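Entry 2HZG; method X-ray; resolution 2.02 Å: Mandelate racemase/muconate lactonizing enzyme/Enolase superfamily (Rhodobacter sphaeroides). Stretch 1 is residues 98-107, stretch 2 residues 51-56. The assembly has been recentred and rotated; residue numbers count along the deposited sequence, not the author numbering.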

# COMPACT_ATOMS: atom_id res chain seq x y z
N GLN A 98 -0.44 4.95 -3.77
CA GLN A 98 -0.74 4.36 -5.08
C GLN A 98 0.48 4.20 -6.00
O GLN A 98 0.43 3.43 -6.97
CB GLN A 98 -1.80 5.22 -5.82
CG GLN A 98 -2.40 4.59 -7.10
CD GLN A 98 -3.36 3.44 -6.81
OE1 GLN A 98 -3.84 3.28 -5.70
NE2 GLN A 98 -3.65 2.63 -7.83
N ALA A 99 1.59 4.90 -5.69
CA ALA A 99 2.71 4.99 -6.64
C ALA A 99 3.20 3.66 -7.29
O ALA A 99 3.38 3.63 -8.50
CB ALA A 99 3.89 5.78 -6.05
N PRO A 100 3.43 2.59 -6.50
CA PRO A 100 3.98 1.36 -7.08
C PRO A 100 3.12 0.78 -8.22
O PRO A 100 3.65 0.18 -9.14
CB PRO A 100 3.97 0.38 -5.91
CG PRO A 100 3.92 1.19 -4.71
CD PRO A 100 3.23 2.46 -5.05
N HIS A 101 1.80 0.97 -8.13
CA HIS A 101 0.88 0.43 -9.14
C HIS A 101 1.00 1.20 -10.44
O HIS A 101 1.02 0.61 -11.53
CB HIS A 101 -0.55 0.46 -8.60
CG HIS A 101 -0.90 -0.73 -7.76
ND1 HIS A 101 -2.20 -1.06 -7.41
CD2 HIS A 101 -0.12 -1.70 -7.23
CE1 HIS A 101 -2.19 -2.17 -6.69
NE2 HIS A 101 -0.94 -2.58 -6.58
N MET A 102 1.11 2.53 -10.33
CA MET A 102 1.38 3.40 -11.48
C MET A 102 2.77 3.09 -12.05
O MET A 102 2.93 2.92 -13.26
CB MET A 102 1.25 4.88 -11.08
CG MET A 102 1.35 5.87 -12.29
SD MET A 102 0.06 5.61 -13.55
CE MET A 102 0.97 4.84 -14.87
N LEU A 103 3.77 2.99 -11.18
CA LEU A 103 5.12 2.63 -11.61
C LEU A 103 5.22 1.30 -12.38
O LEU A 103 5.99 1.19 -13.33
CB LEU A 103 6.07 2.58 -10.41
CG LEU A 103 7.52 2.13 -10.66
CD1 LEU A 103 8.26 3.08 -11.66
CD2 LEU A 103 8.25 2.07 -9.34
N SER A 104 4.48 0.28 -11.94
CA SER A 104 4.55 -1.04 -12.57
C SER A 104 4.46 -0.99 -14.10
O SER A 104 5.32 -1.55 -14.80
CB SER A 104 3.45 -1.96 -12.01
OG SER A 104 3.67 -2.26 -10.63
N GLY A 105 3.41 -0.35 -14.61
CA GLY A 105 3.16 -0.25 -16.05
C GLY A 105 4.24 0.56 -16.77
O GLY A 105 4.65 0.22 -17.87
N ILE A 106 4.71 1.63 -16.11
CA ILE A 106 5.78 2.48 -16.65
C ILE A 106 7.08 1.70 -16.77
O ILE A 106 7.70 1.71 -17.81
CB ILE A 106 6.02 3.73 -15.77
CG1 ILE A 106 4.80 4.66 -15.86
CG2 ILE A 106 7.35 4.48 -16.15
CD1 ILE A 106 4.69 5.64 -14.73
N GLU A 107 7.45 1.01 -15.69
CA GLU A 107 8.70 0.28 -15.62
C GLU A 107 8.75 -0.85 -16.67
O GLU A 107 9.75 -1.00 -17.38
CB GLU A 107 8.89 -0.24 -14.17
CG GLU A 107 10.30 -0.75 -13.81
CD GLU A 107 10.51 -2.22 -14.17
OE1 GLU A 107 9.65 -2.85 -14.88
OE2 GLU A 107 11.52 -2.78 -13.71
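Stretch 2, residues 51-56: SIAAFV

Stretch 2 lies across stretch 1 as one helix crossing another almost at right angles, a small, mainly apolar contact centred on M102 and pinned near one end by a single hydrogen bond. Stretch 2 is helical throughout, its phi/psi pairs staying near -60/-40 until V56 (-117/-4), and F55 N to S51 O, 3.0 Å, is one of its backbone hydrogen bonds. Most of stretch 1 is helix, running through E107 and on beyond it, with L103 N bonded to A99 O at 2.8 Å. The two axes approach to 8.5 Å, and their N-to-C directions make an angle of 87° (signed crossing angle -87°). The surface buried between the two stretches, both sides summed, is 330 Å².

The backbones come near each other at M102 and S51, whose CA atoms are 5.0 Å apart, and at A99 and A54, 6.0 Å between CA atoms. M102 points toward stretch 2 and acts as a knob among S51, I52, A54 and F55. With chi1 t and chi2 p, M102 places SD 3.1 Å from S51 O and 3.9 Å from F55 CB, while M102 CB is 4.3 Å from A54 CB. M102 SD is also 5.4 Å from the centroid of the F55 ring and 55° off the ring normal, an oblique sulfur-aromatic approach.

One turn further along, I106 extends the apolar contact: its CD1 meets F55 CE1 at 3.6 Å, again obliquely to the ring. At the other end of the contact, Q98 NE2 donates to S51 OG at 3.0 Å with an N-H...O angle of 157°, close enough to linear for a sound bond. The aliphatic part of Q98 packs too, its CB 3.9 Å from A54 CB. L103, whose CA-to-CB bond points away, makes no contact with stretch 2.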

# COMPACT_ATOMS: atom_id res chain seq x y z
N SER A 51 -4.48 5.44 -10.23
CA SER A 51 -3.15 5.36 -10.81
C SER A 51 -2.83 6.57 -11.68
O SER A 51 -1.77 7.16 -11.53
CB SER A 51 -2.97 4.06 -11.62
OG SER A 51 -3.17 2.95 -10.78
N ILE A 52 -3.76 6.95 -12.57
CA ILE A 52 -3.57 8.17 -13.37
C ILE A 52 -3.38 9.39 -12.44
O ILE A 52 -2.51 10.22 -12.68
CB ILE A 52 -4.77 8.45 -14.34
CG1 ILE A 52 -4.82 7.42 -15.48
CG2 ILE A 52 -4.69 9.88 -14.89
CD1 ILE A 52 -6.23 7.32 -16.17
N ALA A 53 -4.21 9.48 -11.39
CA ALA A 53 -4.06 10.55 -10.39
C ALA A 53 -2.67 10.57 -9.74
O ALA A 53 -2.09 11.65 -9.59
CB ALA A 53 -5.18 10.50 -9.35
N ALA A 54 -2.14 9.40 -9.40
CA ALA A 54 -0.76 9.27 -8.90
C ALA A 54 0.27 9.79 -9.90
O ALA A 54 1.29 10.36 -9.52
CB ALA A 54 -0.44 7.79 -8.47
N PHE A 55 0.01 9.60 -11.19
CA PHE A 55 0.91 10.11 -12.24
C PHE A 55 0.96 11.64 -12.37
O PHE A 55 2.04 12.20 -12.61
CB PHE A 55 0.60 9.49 -13.62
CG PHE A 55 1.73 9.63 -14.59
CD1 PHE A 55 2.93 8.96 -14.36
CD2 PHE A 55 1.63 10.48 -15.69
CE1 PHE A 55 4.00 9.12 -15.23
CE2 PHE A 55 2.71 10.64 -16.57
CZ PHE A 55 3.89 9.96 -16.34
N VAL A 56 -0.18 12.30 -12.23
CA VAL A 56 -0.30 13.73 -12.58
C VAL A 56 -0.62 14.69 -11.44
O VAL A 56 -0.70 15.89 -11.67
CB VAL A 56 -1.39 13.97 -13.69
CG1 VAL A 56 -1.05 13.14 -14.96
CG2 VAL A 56 -2.81 13.62 -13.16